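Local coordinates for protein domain of Unknown Function with an Immunoglobulin-like Beta-sandwich Fold (Bacteroides vulgatus ATCC 8482, PDB 3D33) that is of unknown function but adopts an immunoglobulin-like beta-sandwich fold as a member of the DUF3244 family, at residues N28-T32 against K43-P47; I53-A59 against E87-I93. All blocks are in the same frame, centred on the assembly; numbering follows the deposited sequence. Where two conformers were deposited one is given.

Interaction 1 (N28-T32 against K43-P47)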
# COMPACT_ATOMS: atom_id res chain seq x y z
N ASN A 28 -16.57 -3.72 -6.42
CA ASN A 28 -15.25 -4.22 -6.03
C ASN A 28 -14.20 -3.11 -6.06
O ASN A 28 -14.05 -2.41 -7.07
CB ASN A 28 -14.81 -5.37 -6.94
N CYS A 29 -13.50 -2.93 -4.94
CA CYS A 29 -12.42 -1.94 -4.86
C CYS A 29 -11.36 -2.24 -5.92
O CYS A 29 -10.93 -3.39 -6.05
CB CYS A 29 -11.78 -2.01 -3.47
SG CYS A 29 -10.50 -0.83 -3.19
N PRO A 30 -10.95 -1.21 -6.69
CA PRO A 30 -9.91 -1.46 -7.70
C PRO A 30 -8.49 -1.69 -7.20
O PRO A 30 -7.64 -2.15 -8.00
CB PRO A 30 -9.92 -0.17 -8.52
CG PRO A 30 -10.35 0.88 -7.58
CD PRO A 30 -11.41 0.19 -6.73
N ILE A 31 -8.22 -1.37 -5.94
CA ILE A 31 -6.88 -1.48 -5.37
C ILE A 31 -6.75 -2.79 -4.60
O ILE A 31 -7.57 -3.07 -3.74
CB ILE A 31 -6.54 -0.33 -4.40
CG1 ILE A 31 -6.92 1.05 -4.97
CG2 ILE A 31 -5.05 -0.41 -4.00
CD1 ILE A 31 -6.12 1.44 -6.14
N THR A 32 -5.74 -3.61 -4.93
CA THR A 32 -5.42 -4.81 -4.14
C THR A 32 -3.91 -4.86 -3.92
O THR A 32 -3.12 -4.29 -4.69
CB THR A 32 -5.90 -6.08 -4.84
OG1 THR A 32 -5.30 -6.17 -6.12
CG2 THR A 32 -7.43 -6.08 -5.03
N LYS A 43 -1.73 -3.37 -7.04
CA LYS A 43 -2.37 -3.22 -8.35
C LYS A 43 -3.60 -2.37 -8.24
O LYS A 43 -4.31 -2.43 -7.24
CB LYS A 43 -2.71 -4.58 -8.89
CG LYS A 43 -1.45 -5.36 -9.22
CD LYS A 43 -1.73 -6.51 -10.14
CE LYS A 43 -0.46 -7.23 -10.49
NZ LYS A 43 -0.65 -8.00 -11.75
N ASN A 44 -3.85 -1.59 -9.29
CA ASN A 44 -4.98 -0.69 -9.34
C ASN A 44 -5.65 -0.93 -10.69
O ASN A 44 -5.08 -0.60 -11.73
CB ASN A 44 -4.51 0.77 -9.22
CG ASN A 44 -5.66 1.77 -9.30
OD1 ASN A 44 -6.79 1.41 -9.60
ND2 ASN A 44 -5.34 3.05 -9.07
N ALA A 45 -6.84 -1.52 -10.66
CA ALA A 45 -7.54 -1.93 -11.88
C ALA A 45 -8.20 -0.76 -12.62
O ALA A 45 -8.68 -0.94 -13.77
CB ALA A 45 -8.58 -3.00 -11.59
N SER A 46 -8.24 0.41 -12.00
CA SER A 46 -8.89 1.57 -12.60
C SER A 46 -8.12 2.85 -12.25
O SER A 46 -8.61 3.67 -11.46
CB SER A 46 -10.35 1.66 -12.13
OG SER A 46 -10.90 0.37 -11.94
N PRO A 47 -6.91 3.02 -12.81
CA PRO A 47 -6.08 4.19 -12.50
C PRO A 47 -6.84 5.46 -12.86
O PRO A 47 -7.29 5.61 -13.98
CB PRO A 47 -4.85 4.02 -13.41
CG PRO A 47 -4.85 2.60 -13.79
CD PRO A 47 -6.24 2.14 -13.80
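Three backbone hydrogen bonds carry this contact. Thr32 and Lys43 form an antiparallel hydrogen-bonded pair in which both donors and both acceptors are used: Thr32 N gives to Lys43 O at 3.0 Å and Lys43 N to Thr32 O at 2.9 Å, with angles at hydrogen of 163° and 171°. Ile31 and Asn44 follow as a non-hydrogen-bonded pair, CA to CA 4.5 Å, and beyond them Ala45 N reaches Pro30 O at 2.8 Å. Pro30 O also takes a CA-H...O contact from Asn44 CA (3.3 Å), as Lys43 O does from Ile31 CA (3.3 Å). The paired residues are the open end of the beta hairpin built from strands 31-36 and 39-44, at one end of the immunoglobulin-like sandwich. Where strand 39-44 ends, Asn44 makes an Asx turn, its OD1 accepting from Ser46 N at 3.0 Å; the backbone of Asn44 is itself hydrogen-bonded to Ala75. Within the 28-32 segment, Ile31 N makes a weak hydrogen bond to Cys29 SG (3.6 Å). Apolar contact is modest: Pro30 CB lies 4.4 Å from Ala45 CB. Ile31 CD1 rests closely on the side-chain amide, 3.2 Å from Asn44 CG, on the sheet face where Ile31 also meets Leu14, Trp18 and Leu101.

Interaction 2 (I53-A59 against E87-I93); sequences IRITDMA and EEYKLEI
Ile55 lays its CG1 3.8 Å from Leu91 CD1 and its CG2 3.7 Å from Tyr89 CB; Ile53 CG2 meets the same Leu91 CD1 at 3.8 Å. Ile53 and Ile55 are both mt, Leu91 is tp and Tyr89 has chi1 m. Strands 53-57 and 87-93 are extended and antiparallel, their axes 4.5 Å apart at closest and 153° between directions. Ile53-Ile93, Ile55-Leu91 and Asp57-Tyr89 are non-hydrogen-bonded pairs (CA-CA 4.5-4.7 Å); Arg54-Glu92 and Thr56-Lys90 are hydrogen-bonded pairs (5.1-5.2 Å). The hydrogen bonds Arg54 N to Glu92 O, Glu92 N to Arg54 O and Thr56 N to Lys90 O are each 2.9 Å, and Lys90 N to Thr56 O is 2.8 Å. These are the two central strands of one sheet of the immunoglobulin-like sandwich, and the face bearing Ile53 and Ile55 packs on Ile77 and Ile79 of the opposing sheet. On the other face a water is hydrogen-bonded to Thr56 OG1 (2.7 Å) and can donate to Glu92 OE2 (2.7 Å) or Lys90 O (3.2 Å), having more acceptors in reach than protons. Past the strand end, Met58 (selenomethionine) N donates to Glu88 O (3.0 Å), and Met58 SE, with chi1 to chi3 all m, lies 4.1 Å from Lys90 CB. Asp57 CB is 3.6 Å from Tyr89 CE1, while Asp57 OD2 accepts from Lys60 N and OD1 from Gly62 N, and Tyr89 OH is hydrogen-bonded to Pro85 O.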
# COMPACT_ATOMS: atom_id res chain seq x y z
N ILE A 53 1.39 6.39 -1.21
CA ILE A 53 1.51 5.15 -0.44
C ILE A 53 2.44 5.50 0.74
O ILE A 53 3.47 6.12 0.56
CB ILE A 53 2.13 4.00 -1.25
CG1 ILE A 53 1.25 3.68 -2.45
CG2 ILE A 53 2.38 2.76 -0.35
CD1 ILE A 53 1.79 2.60 -3.37
N ARG A 54 2.00 5.15 1.95
CA ARG A 54 2.79 5.39 3.15
C ARG A 54 2.81 4.11 4.00
O ARG A 54 1.79 3.44 4.17
CB ARG A 54 2.21 6.57 3.92
CG ARG A 54 2.99 7.07 5.08
CD ARG A 54 2.46 8.48 5.49
NE ARG A 54 2.84 9.55 4.55
CZ ARG A 54 2.00 10.33 3.84
NH1 ARG A 54 0.68 10.20 3.88
NH2 ARG A 54 2.50 11.27 3.04
N ILE A 55 3.99 3.73 4.46
CA ILE A 55 4.13 2.58 5.31
C ILE A 55 4.74 3.08 6.62
O ILE A 55 5.76 3.81 6.60
CB ILE A 55 5.01 1.50 4.68
CG1 ILE A 55 4.43 1.03 3.35
CG2 ILE A 55 5.21 0.30 5.64
CD1 ILE A 55 5.28 0.07 2.64
N THR A 56 4.11 2.72 7.74
CA THR A 56 4.45 3.19 9.08
C THR A 56 4.65 2.01 10.06
O THR A 56 3.81 1.10 10.12
CB THR A 56 3.30 4.12 9.61
OG1 THR A 56 3.07 5.20 8.69
CG2 THR A 56 3.66 4.69 10.98
N ASP A 57 5.76 2.01 10.81
CA ASP A 57 5.99 0.91 11.77
C ASP A 57 5.07 1.09 12.98
O ASP A 57 4.83 2.21 13.43
CB ASP A 57 7.45 0.81 12.19
CG ASP A 57 7.75 1.59 13.44
OD1 ASP A 57 8.03 2.80 13.31
OD2 ASP A 57 7.69 1.00 14.54
N MSE A 58 4.60 -0.02 13.53
CA MSE A 58 3.64 0.04 14.63
C MSE A 58 4.25 0.13 16.04
O MSE A 58 3.50 0.32 17.02
CB MSE A 58 2.67 -1.12 14.50
CG MSE A 58 1.85 -1.03 13.24
SE MSE A 58 0.43 0.27 13.41
CE MSE A 58 -0.71 -0.95 14.76
N ALA A 59 5.57 0.01 16.14
CA ALA A 59 6.27 0.12 17.42
C ALA A 59 6.53 1.56 17.81
O ALA A 59 6.41 1.92 18.99
CB ALA A 59 7.62 -0.67 17.36
N GLU A 87 8.70 -6.44 12.20
CA GLU A 87 7.75 -5.60 12.91
C GLU A 87 6.44 -5.65 12.11
O GLU A 87 6.45 -6.08 10.94
CB GLU A 87 8.27 -4.14 12.95
CG GLU A 87 7.48 -3.18 13.84
CD GLU A 87 7.21 -3.77 15.19
OE1 GLU A 87 8.11 -3.72 16.05
OE2 GLU A 87 6.10 -4.29 15.39
N GLU A 88 5.34 -5.21 12.73
CA GLU A 88 4.10 -4.98 11.98
C GLU A 88 4.10 -3.56 11.46
O GLU A 88 4.56 -2.63 12.15
CB GLU A 88 2.86 -5.19 12.84
CG GLU A 88 1.57 -5.07 12.05
CD GLU A 88 0.36 -5.43 12.88
OE1 GLU A 88 0.34 -5.04 14.06
OE2 GLU A 88 -0.54 -6.09 12.34
N TYR A 89 3.56 -3.42 10.25
CA TYR A 89 3.49 -2.15 9.54
C TYR A 89 2.06 -1.83 9.14
O TYR A 89 1.30 -2.73 8.77
CB TYR A 89 4.36 -2.19 8.26
CG TYR A 89 5.81 -2.29 8.63
CD1 TYR A 89 6.55 -1.15 8.89
CD2 TYR A 89 6.42 -3.53 8.83
CE1 TYR A 89 7.85 -1.24 9.30
CE2 TYR A 89 7.75 -3.64 9.23
CZ TYR A 89 8.47 -2.48 9.47
OH TYR A 89 9.78 -2.54 9.90
N LYS A 90 1.72 -0.56 9.19
CA LYS A 90 0.47 -0.01 8.60
C LYS A 90 0.76 0.48 7.20
O LYS A 90 1.72 1.23 6.98
CB LYS A 90 -0.05 1.16 9.44
CG LYS A 90 -1.31 1.78 8.91
CD LYS A 90 -1.89 2.87 9.80
CE LYS A 90 -0.95 4.07 9.92
NZ LYS A 90 -1.52 5.21 10.73
N LEU A 91 -0.08 0.04 6.27
CA LEU A 91 -0.03 0.45 4.89
C LEU A 91 -1.23 1.33 4.56
O LEU A 91 -2.37 0.96 4.81
CB LEU A 91 -0.06 -0.78 3.99
CG LEU A 91 -0.19 -0.57 2.50
CD1 LEU A 91 1.03 0.13 1.96
CD2 LEU A 91 -0.43 -1.91 1.74
N GLU A 92 -0.96 2.53 4.06
CA GLU A 92 -2.03 3.44 3.67
C GLU A 92 -1.86 3.84 2.24
O GLU A 92 -0.74 4.19 1.83
CB GLU A 92 -1.99 4.72 4.49
CG GLU A 92 -2.15 4.59 5.94
CD GLU A 92 -1.94 5.97 6.57
OE1 GLU A 92 -2.90 6.77 6.56
OE2 GLU A 92 -0.79 6.28 6.95
N ILE A 93 -2.96 3.81 1.51
CA ILE A 93 -3.00 4.27 0.13
C ILE A 93 -4.04 5.37 0.10
O ILE A 93 -5.20 5.12 0.47
CB ILE A 93 -3.41 3.12 -0.80
CG1 ILE A 93 -2.43 1.94 -0.60
CG2 ILE A 93 -3.38 3.54 -2.22
CD1 ILE A 93 -3.13 0.74 -0.18
O HOH W 1 1.15 4.39 6.94

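In the fold
The two contacts belong to different sheets of one sandwich: interaction 1 to the sheet containing strands 31-36, 39-44 and 76-80, interaction 2 to that of strands 63-69, 50-57, 87-96 and 100-107. Their centres are about 20 Å apart, on opposite sides of the chain's centre, and although their nearest atoms come within about 4 Å they do not touch. They lie in series along the chain, strand 50-57 following strand 39-44. Interaction 1 joins neighbours in a hairpin, whereas interaction 2 pairs strands with 63-69 and 76-80 between them in sequence. Leu14 and Trp18 bridge the contacts, each touching both Ile31 and Ile93.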